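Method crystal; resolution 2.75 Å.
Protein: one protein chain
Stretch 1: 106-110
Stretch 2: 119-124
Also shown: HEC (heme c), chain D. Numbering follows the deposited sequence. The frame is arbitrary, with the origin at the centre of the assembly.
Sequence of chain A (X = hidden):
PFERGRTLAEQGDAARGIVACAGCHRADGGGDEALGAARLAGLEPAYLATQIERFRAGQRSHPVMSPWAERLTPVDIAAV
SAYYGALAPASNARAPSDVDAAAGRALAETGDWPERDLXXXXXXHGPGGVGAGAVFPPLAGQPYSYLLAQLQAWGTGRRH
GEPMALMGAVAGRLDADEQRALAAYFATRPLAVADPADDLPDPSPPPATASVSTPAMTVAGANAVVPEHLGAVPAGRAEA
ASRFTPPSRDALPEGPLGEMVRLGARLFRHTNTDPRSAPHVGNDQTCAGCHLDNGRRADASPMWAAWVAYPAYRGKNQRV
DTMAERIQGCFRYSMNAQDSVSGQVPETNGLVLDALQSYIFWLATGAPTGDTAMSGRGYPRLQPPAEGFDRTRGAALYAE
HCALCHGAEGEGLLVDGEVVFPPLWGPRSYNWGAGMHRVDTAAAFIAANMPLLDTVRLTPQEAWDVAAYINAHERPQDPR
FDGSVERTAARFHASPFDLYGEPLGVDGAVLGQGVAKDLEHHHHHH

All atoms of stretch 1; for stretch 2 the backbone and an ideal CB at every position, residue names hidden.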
# COMPACT_ATOMS: atom_id res chain seq x y z
N ALA A 106 -22.16 12.43 -17.34
CA ALA A 106 -20.72 12.44 -17.19
C ALA A 106 -20.20 13.86 -17.16
O ALA A 106 -19.47 14.24 -16.24
CB ALA A 106 -20.05 11.64 -18.30
N LEU A 107 -20.58 14.66 -18.16
CA LEU A 107 -20.11 16.05 -18.20
C LEU A 107 -20.66 16.86 -17.03
O LEU A 107 -19.95 17.67 -16.43
CB LEU A 107 -20.49 16.69 -19.54
CG LEU A 107 -19.64 16.25 -20.75
CD1 LEU A 107 -20.25 16.78 -22.04
CD2 LEU A 107 -18.19 16.70 -20.64
N ALA A 108 -21.93 16.64 -16.67
CA ALA A 108 -22.53 17.48 -15.63
C ALA A 108 -21.79 17.33 -14.32
O ALA A 108 -21.62 18.32 -13.60
CB ALA A 108 -24.01 17.14 -15.44
N GLU A 109 -21.36 16.11 -14.00
CA GLU A 109 -20.92 15.78 -12.65
C GLU A 109 -19.41 15.56 -12.51
O GLU A 109 -18.87 15.80 -11.43
CB GLU A 109 -21.64 14.51 -12.16
CG GLU A 109 -23.21 14.59 -12.19
CD GLU A 109 -23.82 15.44 -11.05
OE1 GLU A 109 -23.03 15.96 -10.17
OE2 GLU A 109 -25.09 15.56 -11.02
N THR A 110 -18.74 15.17 -13.60
CA THR A 110 -17.29 14.94 -13.64
C THR A 110 -16.55 15.66 -14.77
O THR A 110 -15.32 15.57 -14.82
CB THR A 110 -17.00 13.44 -13.78
OG1 THR A 110 -17.35 12.96 -15.11
CG2 THR A 110 -17.77 12.70 -12.77
N UNK A 119 -14.06 21.62 -16.50
CA UNK A 119 -14.63 21.16 -15.23
C UNK A 119 -16.07 20.69 -15.38
O UNK A 119 -16.77 21.01 -16.35
CB UNK A 119 -14.56 22.28 -14.19
N UNK A 120 -16.53 19.91 -14.40
CA UNK A 120 -17.94 19.55 -14.34
C UNK A 120 -18.83 20.79 -14.21
O UNK A 120 -18.49 21.77 -13.55
CB UNK A 120 -18.19 18.60 -13.17
N UNK A 121 -20.02 20.71 -14.81
CA UNK A 121 -20.93 21.83 -14.67
C UNK A 121 -21.17 22.12 -13.20
O UNK A 121 -21.26 23.29 -12.78
CB UNK A 121 -22.25 21.55 -15.39
N UNK A 122 -21.26 21.08 -12.37
CA UNK A 122 -21.60 21.29 -10.96
C UNK A 122 -20.46 21.89 -10.17
O UNK A 122 -20.68 22.36 -9.05
CB UNK A 122 -22.02 19.97 -10.32
N UNK A 123 -19.27 21.95 -10.74
CA UNK A 123 -18.16 22.55 -10.03
C UNK A 123 -18.34 24.06 -9.85
O UNK A 123 -17.80 24.63 -8.91
CB UNK A 123 -16.85 22.26 -10.77
N UNK A 124 -19.06 24.71 -10.76
CA UNK A 124 -19.46 26.11 -10.63
C UNK A 124 -20.94 26.27 -10.34
O UNK A 124 -21.32 27.26 -9.70
CB UNK A 124 -19.11 26.88 -11.91
FE HEC D . -22.42 27.56 -16.71
CHA HEC D . -24.60 30.28 -16.75
CHB HEC D . -24.72 25.70 -18.58
CHC HEC D . -20.30 24.79 -16.57
CHD HEC D . -20.01 29.51 -15.11
NA HEC D . -24.31 27.93 -17.50
C1A HEC D . -25.01 29.06 -17.41
C2A HEC D . -26.31 29.02 -18.09
C3A HEC D . -26.34 27.66 -18.65
C4A HEC D . -25.05 27.08 -18.22
CMA HEC D . -27.46 27.06 -19.47
CAA HEC D . -27.38 30.07 -18.21
CBA HEC D . -28.37 29.92 -17.06
CGA HEC D . -29.50 30.91 -17.19
O1A HEC D . -30.28 31.06 -16.22
O2A HEC D . -29.62 31.55 -18.26
NB HEC D . -22.50 25.61 -17.44
C1B HEC D . -23.48 25.05 -18.15
C2B HEC D . -23.22 23.63 -18.50
C3B HEC D . -21.90 23.38 -17.91
C4B HEC D . -21.56 24.67 -17.29
CMB HEC D . -24.10 22.71 -19.29
CAB HEC D . -21.07 22.13 -17.90
CBB HEC D . -20.84 21.65 -19.30
NC HEC D . -20.51 27.21 -15.96
C1C HEC D . -19.86 26.05 -15.98
C2C HEC D . -18.52 26.12 -15.34
C3C HEC D . -18.41 27.52 -14.92
C4C HEC D . -19.71 28.09 -15.37
CMC HEC D . -17.55 24.99 -15.22
CAC HEC D . -17.33 28.25 -14.16
CBC HEC D . -15.89 27.98 -14.51
ND HEC D . -22.32 29.53 -16.05
C1D HEC D . -21.29 30.12 -15.46
C2D HEC D . -21.55 31.53 -15.12
C3D HEC D . -22.89 31.78 -15.59
C4D HEC D . -23.28 30.45 -16.15
CMD HEC D . -20.63 32.49 -14.48
CAD HEC D . -23.66 33.07 -15.50
CBD HEC D . -23.54 33.89 -16.79
CGD HEC D . -24.07 35.30 -16.62
O1D HEC D . -24.75 35.74 -17.57
O2D HEC D . -23.82 35.95 -15.57

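Position 119 has its CA-to-CB bond pointing away from stretch 1, and nothing of that stretch lies within 5.5 Å of its ideal CB. Stretch 1 therefore hardly restricts the side chain; the phi of -70° and psi of 162° admit most residues, proline among them. The residue is Pro119, whose ring fixes phi near the observed value. A water O donates both to Pro119 O (2.9 Å) and to Leu107 O (2.7 Å).

Position 120 is much more demanding. Its CB points toward stretch 1 and meets backbone: the ideal CB lies 3.3 Å from Glu109 C, which is tight, and 3.5 Å from both Ala108 O and Thr110 N. So little space remains that a small residue is favoured, with alanine or glycine the natural candidates. The residue is Ala120, whose methyl packs against the end of the stretch, CB to Ala108 O being 3.4 Å. Its CA also makes a CA-H...O contact with Leu107 O at 3.5 Å.

At 121 the CB points sideways, and its main tie to stretch 1 is made by the backbone: the amide N gives a weak hydrogen bond to Leu107 O at 3.4 Å. Since any residue but proline supplies that donor, stretch 1 leaves the side chain fairly free. The heme decides the matter, because its CAB atom lies near the ideal CB, at a distance a thioether can bridge. The residue is Cys121, in rotamer m, with SG bonded to HEC CAB at 1.8 Å.

Position 122 points toward stretch 1, and its N donates to Ala108 O at 3.0 Å, again excluding proline. The ideal CB stands 3.7 Å from Ala108 O and 4.1 Å from Glu109 OE1. A compact aliphatic side chain would suit, although a small polar one could also face the carboxylate. The residue is Val122; its CG1 packs 3.5 Å from Glu109 OE1.

At 123 the CB is sideways and has no neighbour from stretch 1 within 5.5 Å, so many residues would fit, including long ones able to turn back. The residue is Arg123, whose NH2 comes 3.6 Å from Glu109 O, obliquely and without a hydrogen bond.

Position 124 is out of reach of stretch 1, but HEC CAC lies 3.2 Å from its ideal CB, a distance one sulfur can bridge, so cysteine suits. The residue is Cys124, its SG bonded to HEC CAC at 2.0 Å, giving the heme its second thioether.

Stretch 2 119-124: PACVRC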
# COMPACT_ATOMS: atom_id res chain seq x y z
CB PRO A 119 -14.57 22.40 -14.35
CG PRO A 119 -13.60 23.34 -15.05
CD PRO A 119 -13.78 23.05 -16.49
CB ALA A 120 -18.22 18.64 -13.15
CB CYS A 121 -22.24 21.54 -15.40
SG CYS A 121 -22.03 20.88 -17.09
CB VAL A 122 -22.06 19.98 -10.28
CG1 VAL A 122 -23.28 19.41 -10.94
CG2 VAL A 122 -20.96 18.93 -10.32
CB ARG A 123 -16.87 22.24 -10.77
CG ARG A 123 -15.65 22.29 -9.94
CD ARG A 123 -15.78 21.36 -8.68
NE ARG A 123 -16.15 20.04 -9.14
CZ ARG A 123 -17.04 19.23 -8.58
NH1 ARG A 123 -17.72 19.58 -7.50
NH2 ARG A 123 -17.25 18.04 -9.15
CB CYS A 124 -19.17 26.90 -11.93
SG CYS A 124 -17.46 27.14 -12.49
O HOH W 1 -18.55 19.45 -17.97
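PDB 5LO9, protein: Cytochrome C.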